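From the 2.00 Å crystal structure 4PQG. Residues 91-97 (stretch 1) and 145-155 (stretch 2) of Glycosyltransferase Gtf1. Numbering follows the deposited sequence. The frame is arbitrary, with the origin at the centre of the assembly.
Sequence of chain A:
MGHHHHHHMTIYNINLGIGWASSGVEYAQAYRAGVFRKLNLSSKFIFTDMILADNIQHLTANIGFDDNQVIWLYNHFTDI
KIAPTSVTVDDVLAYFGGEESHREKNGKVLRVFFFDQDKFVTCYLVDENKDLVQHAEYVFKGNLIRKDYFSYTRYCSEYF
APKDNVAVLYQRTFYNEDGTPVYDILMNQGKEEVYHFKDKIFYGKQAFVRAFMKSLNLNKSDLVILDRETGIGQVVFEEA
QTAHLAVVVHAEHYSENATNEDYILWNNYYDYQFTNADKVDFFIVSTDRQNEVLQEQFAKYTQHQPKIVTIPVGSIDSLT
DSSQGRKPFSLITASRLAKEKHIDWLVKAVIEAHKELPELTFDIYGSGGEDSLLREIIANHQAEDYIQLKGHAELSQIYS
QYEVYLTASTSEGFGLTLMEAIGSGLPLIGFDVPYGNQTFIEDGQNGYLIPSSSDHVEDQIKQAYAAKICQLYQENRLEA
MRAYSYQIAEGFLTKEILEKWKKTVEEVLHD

Stretch 1, residues 91-97: DVLAYFG
Stretch 2 (145-155) IRKDYFSYTRY

Stretch 1 enters as helix through Asp91, Val92 and Leu93 (phi/psi -58/-41, -67/-46 and -66/-19); Ala94 and Tyr95 follow at -67/-26 and -74/-24, and the chain opens to extended values at Phe96 (-110/162) and Gly97. Its backbone hydrogen bonds run from residue i+3 to i: Tyr95 N to Val92 O at 3.0 Å, Phe96 N to Leu93 O at 3.1 Å, and a weak one from Ala94 N to Asp91 O at 3.5 Å. Stretch 2 is strand from Ile145 to Phe150, a loop through Thr153, and strand again at Arg154 and Tyr155. The register is set by two pairs of CA atoms, Val92 to Phe150 at 8.6 Å and Phe96 to Arg146 at 10.4 Å, so the chains run in opposing senses. Together they bury 355 Å².

Ile145 stays out of reach. Arg146 (-157/142) directs its CB toward stretch 1, with chi1 and chi2 both t, chi3 at 101° and chi4 at -159°. Phe96 CE1 lies over one face of the Arg146 guanidinium, 3.9 Å from Arg146 NH2; relative to the Phe96 ring this NH2 is oblique. Tyr95 CB sits near the guanidinium plane, also 3.9 Å from Arg146 NH2. Water 2 ties the backbone to this group: it donates to Tyr95 O at 2.5 Å and accepts from Arg146 NH1 at 2.7 Å.

Lys147 points away, as strand alternation predicts, and Asp148 (chi1 m, chi2 -11°) points toward stretch 1 again. Its carboxylate holds Arg146 in a two-pronged salt bridge, Arg146 NE to Asp148 OD1 and Arg146 NH2 to Asp148 OD2 both at 2.8 Å, with N-H...acceptor angles of 147° and 169°. Phe96 CZ approaches Asp148 OD2 to 3.8 Å; chi1 of -48° and chi2 of -76° bring the end of that side chain nearer than its sideways CB.

Tyr149 makes no contact, but Phe150 (-127/140, chi1 m, chi2 -83°) is the apolar centre. Val92, with chi1 t, places CG2 over one face of the ring, 4.0 Å from the centroid and 26° off the normal, a CH-pi contact whose closest pair is Val92 CG2 to Phe150 CE2 at 3.6 Å. The Tyr95 ring (chi1 m, chi2 -94°) meets Phe150 obliquely, with centroids 5.5 Å apart, planes at 54°, and Tyr95 CE2 3.7 Å from Phe150 CE1.

Ser151 N to Thr153 O (3.0 Å) and Tyr155 N to Tyr149 O (2.9 Å) close the turn, with Ser151 at -116/-102. Thr153 (-153/176, chi1 t) sets OG1 3.3 Å from Tyr95 OH. Water 1 hydrogen-bonds Tyr95 OH at 2.7 Å and, weakly, Thr153 OG1 at 3.3 Å.

Arg154 (-68/121; chi1 and chi2 t, chi3 p, chi4 -178°) lays one guanidinium face against Tyr95 CD1. Arg154 NH1 bonds Asp148 OD2 at 3.2 Å (149°), a second salt bridge. Arg154 NH1 and Arg146 NH2 come within 2.8 Å; as two donors they do not bond, yet both reach the same Asp148 OD2.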

# COMPACT_ATOMS: atom_id res chain seq x y z
N ASP A 91 9.55 -20.54 24.13
CA ASP A 91 8.24 -20.00 24.51
C ASP A 91 7.14 -20.71 23.75
O ASP A 91 6.08 -21.00 24.31
CB ASP A 91 8.14 -18.51 24.21
CG ASP A 91 9.07 -17.68 25.04
OD1 ASP A 91 9.35 -18.05 26.20
OD2 ASP A 91 9.52 -16.63 24.52
N VAL A 92 7.38 -20.96 22.46
CA VAL A 92 6.40 -21.63 21.59
C VAL A 92 6.16 -23.07 21.99
O VAL A 92 5.00 -23.51 22.10
CB VAL A 92 6.82 -21.58 20.09
CG1 VAL A 92 6.03 -22.58 19.27
CG2 VAL A 92 6.63 -20.19 19.54
N LEU A 93 7.24 -23.81 22.25
CA LEU A 93 7.12 -25.22 22.58
C LEU A 93 6.41 -25.46 23.93
O LEU A 93 5.91 -26.56 24.18
CB LEU A 93 8.49 -25.91 22.54
CG LEU A 93 9.25 -25.91 21.21
CD1 LEU A 93 10.65 -26.52 21.34
CD2 LEU A 93 8.46 -26.58 20.07
N ALA A 94 6.36 -24.42 24.77
CA ALA A 94 5.64 -24.48 26.05
C ALA A 94 4.12 -24.60 25.85
O ALA A 94 3.42 -25.10 26.72
CB ALA A 94 5.96 -23.25 26.90
N TYR A 95 3.62 -24.14 24.71
CA TYR A 95 2.19 -24.28 24.39
C TYR A 95 1.84 -25.72 24.01
O TYR A 95 0.69 -26.15 24.12
CB TYR A 95 1.79 -23.32 23.27
CG TYR A 95 1.73 -21.86 23.67
CD1 TYR A 95 0.53 -21.27 24.08
CD2 TYR A 95 2.87 -21.05 23.63
CE1 TYR A 95 0.47 -19.93 24.45
CE2 TYR A 95 2.83 -19.71 24.00
CZ TYR A 95 1.62 -19.15 24.40
OH TYR A 95 1.57 -17.81 24.75
N PHE A 96 2.84 -26.47 23.55
CA PHE A 96 2.63 -27.85 23.13
C PHE A 96 3.28 -28.79 24.14
O PHE A 96 4.10 -28.37 24.96
CB PHE A 96 3.14 -28.05 21.69
CG PHE A 96 2.67 -26.96 20.74
CD1 PHE A 96 1.36 -26.94 20.25
CD2 PHE A 96 3.53 -25.93 20.34
CE1 PHE A 96 0.93 -25.94 19.38
CE2 PHE A 96 3.10 -24.93 19.48
CZ PHE A 96 1.80 -24.93 19.00
N GLY A 97 2.89 -30.06 24.13
CA GLY A 97 3.48 -31.03 25.07
C GLY A 97 4.99 -31.16 24.91
O GLY A 97 5.53 -30.86 23.85
N ILE A 145 -3.74 -29.41 13.09
CA ILE A 145 -4.77 -29.30 14.10
C ILE A 145 -4.91 -27.87 14.64
O ILE A 145 -5.99 -27.43 15.00
CB ILE A 145 -4.47 -30.33 15.23
CG1 ILE A 145 -4.72 -31.76 14.73
CG2 ILE A 145 -5.24 -30.08 16.52
CD1 ILE A 145 -6.03 -31.93 13.99
N ARG A 146 -3.81 -27.13 14.72
CA ARG A 146 -3.83 -25.79 15.29
C ARG A 146 -2.66 -24.98 14.78
O ARG A 146 -1.55 -25.52 14.60
CB ARG A 146 -3.80 -25.83 16.83
CG ARG A 146 -4.18 -24.50 17.50
CD ARG A 146 -4.25 -24.65 19.03
NE ARG A 146 -3.07 -24.15 19.74
CZ ARG A 146 -2.71 -24.51 20.98
NH1 ARG A 146 -3.41 -25.40 21.68
NH2 ARG A 146 -1.64 -23.96 21.52
N LYS A 147 -2.92 -23.70 14.53
CA LYS A 147 -1.88 -22.71 14.26
C LYS A 147 -1.99 -21.59 15.28
O LYS A 147 -3.07 -21.02 15.47
CB LYS A 147 -2.03 -22.10 12.87
CG LYS A 147 -1.71 -23.02 11.71
CD LYS A 147 -1.56 -22.22 10.42
CE LYS A 147 -1.67 -23.12 9.20
NZ LYS A 147 -1.67 -22.37 7.90
N ASP A 148 -0.86 -21.26 15.90
CA ASP A 148 -0.79 -20.15 16.83
C ASP A 148 0.03 -19.03 16.21
O ASP A 148 0.97 -19.30 15.46
CB ASP A 148 -0.12 -20.57 18.13
CG ASP A 148 -0.99 -21.48 19.00
OD1 ASP A 148 -2.20 -21.65 18.73
OD2 ASP A 148 -0.44 -22.01 19.97
N TYR A 149 -0.34 -17.79 16.54
CA TYR A 149 0.29 -16.58 16.02
C TYR A 149 0.77 -15.70 17.18
O TYR A 149 0.01 -15.47 18.12
CB TYR A 149 -0.71 -15.82 15.15
CG TYR A 149 -1.11 -16.62 13.93
CD1 TYR A 149 -0.38 -16.53 12.74
CD2 TYR A 149 -2.19 -17.52 13.98
CE1 TYR A 149 -0.72 -17.31 11.64
CE2 TYR A 149 -2.54 -18.29 12.87
CZ TYR A 149 -1.79 -18.17 11.71
OH TYR A 149 -2.14 -18.90 10.60
N PHE A 150 2.01 -15.20 17.10
CA PHE A 150 2.70 -14.57 18.25
C PHE A 150 3.24 -13.16 17.99
O PHE A 150 3.77 -12.88 16.90
CB PHE A 150 3.88 -15.45 18.73
CG PHE A 150 3.52 -16.89 18.98
CD1 PHE A 150 2.95 -17.28 20.20
CD2 PHE A 150 3.77 -17.86 18.02
CE1 PHE A 150 2.63 -18.61 20.44
CE2 PHE A 150 3.44 -19.19 18.25
CZ PHE A 150 2.87 -19.57 19.46
N SER A 151 3.10 -12.29 18.99
CA SER A 151 3.82 -10.99 19.05
C SER A 151 4.71 -11.09 20.29
O SER A 151 5.71 -11.79 20.24
CB SER A 151 2.86 -9.79 19.10
OG SER A 151 1.90 -9.91 20.14
N TYR A 152 4.33 -10.47 21.41
CA TYR A 152 5.01 -10.74 22.69
C TYR A 152 4.35 -11.90 23.45
O TYR A 152 4.89 -12.40 24.43
CB TYR A 152 5.11 -9.49 23.57
CG TYR A 152 3.79 -8.80 23.90
CD1 TYR A 152 3.11 -9.07 25.10
CD2 TYR A 152 3.25 -7.85 23.04
CE1 TYR A 152 1.91 -8.42 25.40
CE2 TYR A 152 2.06 -7.19 23.34
CZ TYR A 152 1.39 -7.47 24.52
OH TYR A 152 0.21 -6.79 24.77
N THR A 153 3.17 -12.30 22.97
CA THR A 153 2.49 -13.52 23.44
C THR A 153 1.60 -14.01 22.29
O THR A 153 1.50 -13.34 21.26
CB THR A 153 1.67 -13.28 24.72
OG1 THR A 153 1.23 -14.53 25.25
CG2 THR A 153 0.47 -12.37 24.47
N ARG A 154 0.96 -15.16 22.47
CA ARG A 154 0.00 -15.64 21.47
C ARG A 154 -1.24 -14.76 21.42
O ARG A 154 -1.94 -14.63 22.41
CB ARG A 154 -0.40 -17.09 21.74
CG ARG A 154 -1.52 -17.58 20.82
CD ARG A 154 -1.87 -19.02 21.12
NE ARG A 154 -2.53 -19.15 22.42
CZ ARG A 154 -2.91 -20.32 22.93
NH1 ARG A 154 -2.68 -21.44 22.24
NH2 ARG A 154 -3.54 -20.37 24.11
N TYR A 155 -1.51 -14.18 20.25
CA TYR A 155 -2.68 -13.36 20.08
C TYR A 155 -3.85 -14.03 19.31
O TYR A 155 -4.98 -13.58 19.43
CB TYR A 155 -2.31 -12.01 19.45
CG TYR A 155 -1.74 -12.07 18.03
CD1 TYR A 155 -2.57 -12.10 16.90
CD2 TYR A 155 -0.36 -12.05 17.83
CE1 TYR A 155 -2.04 -12.12 15.61
CE2 TYR A 155 0.18 -12.08 16.55
CZ TYR A 155 -0.66 -12.12 15.45
OH TYR A 155 -0.07 -12.13 14.20
O HOH W 1 -0.63 -17.13 26.22
O HOH W 2 -1.75 -25.75 23.76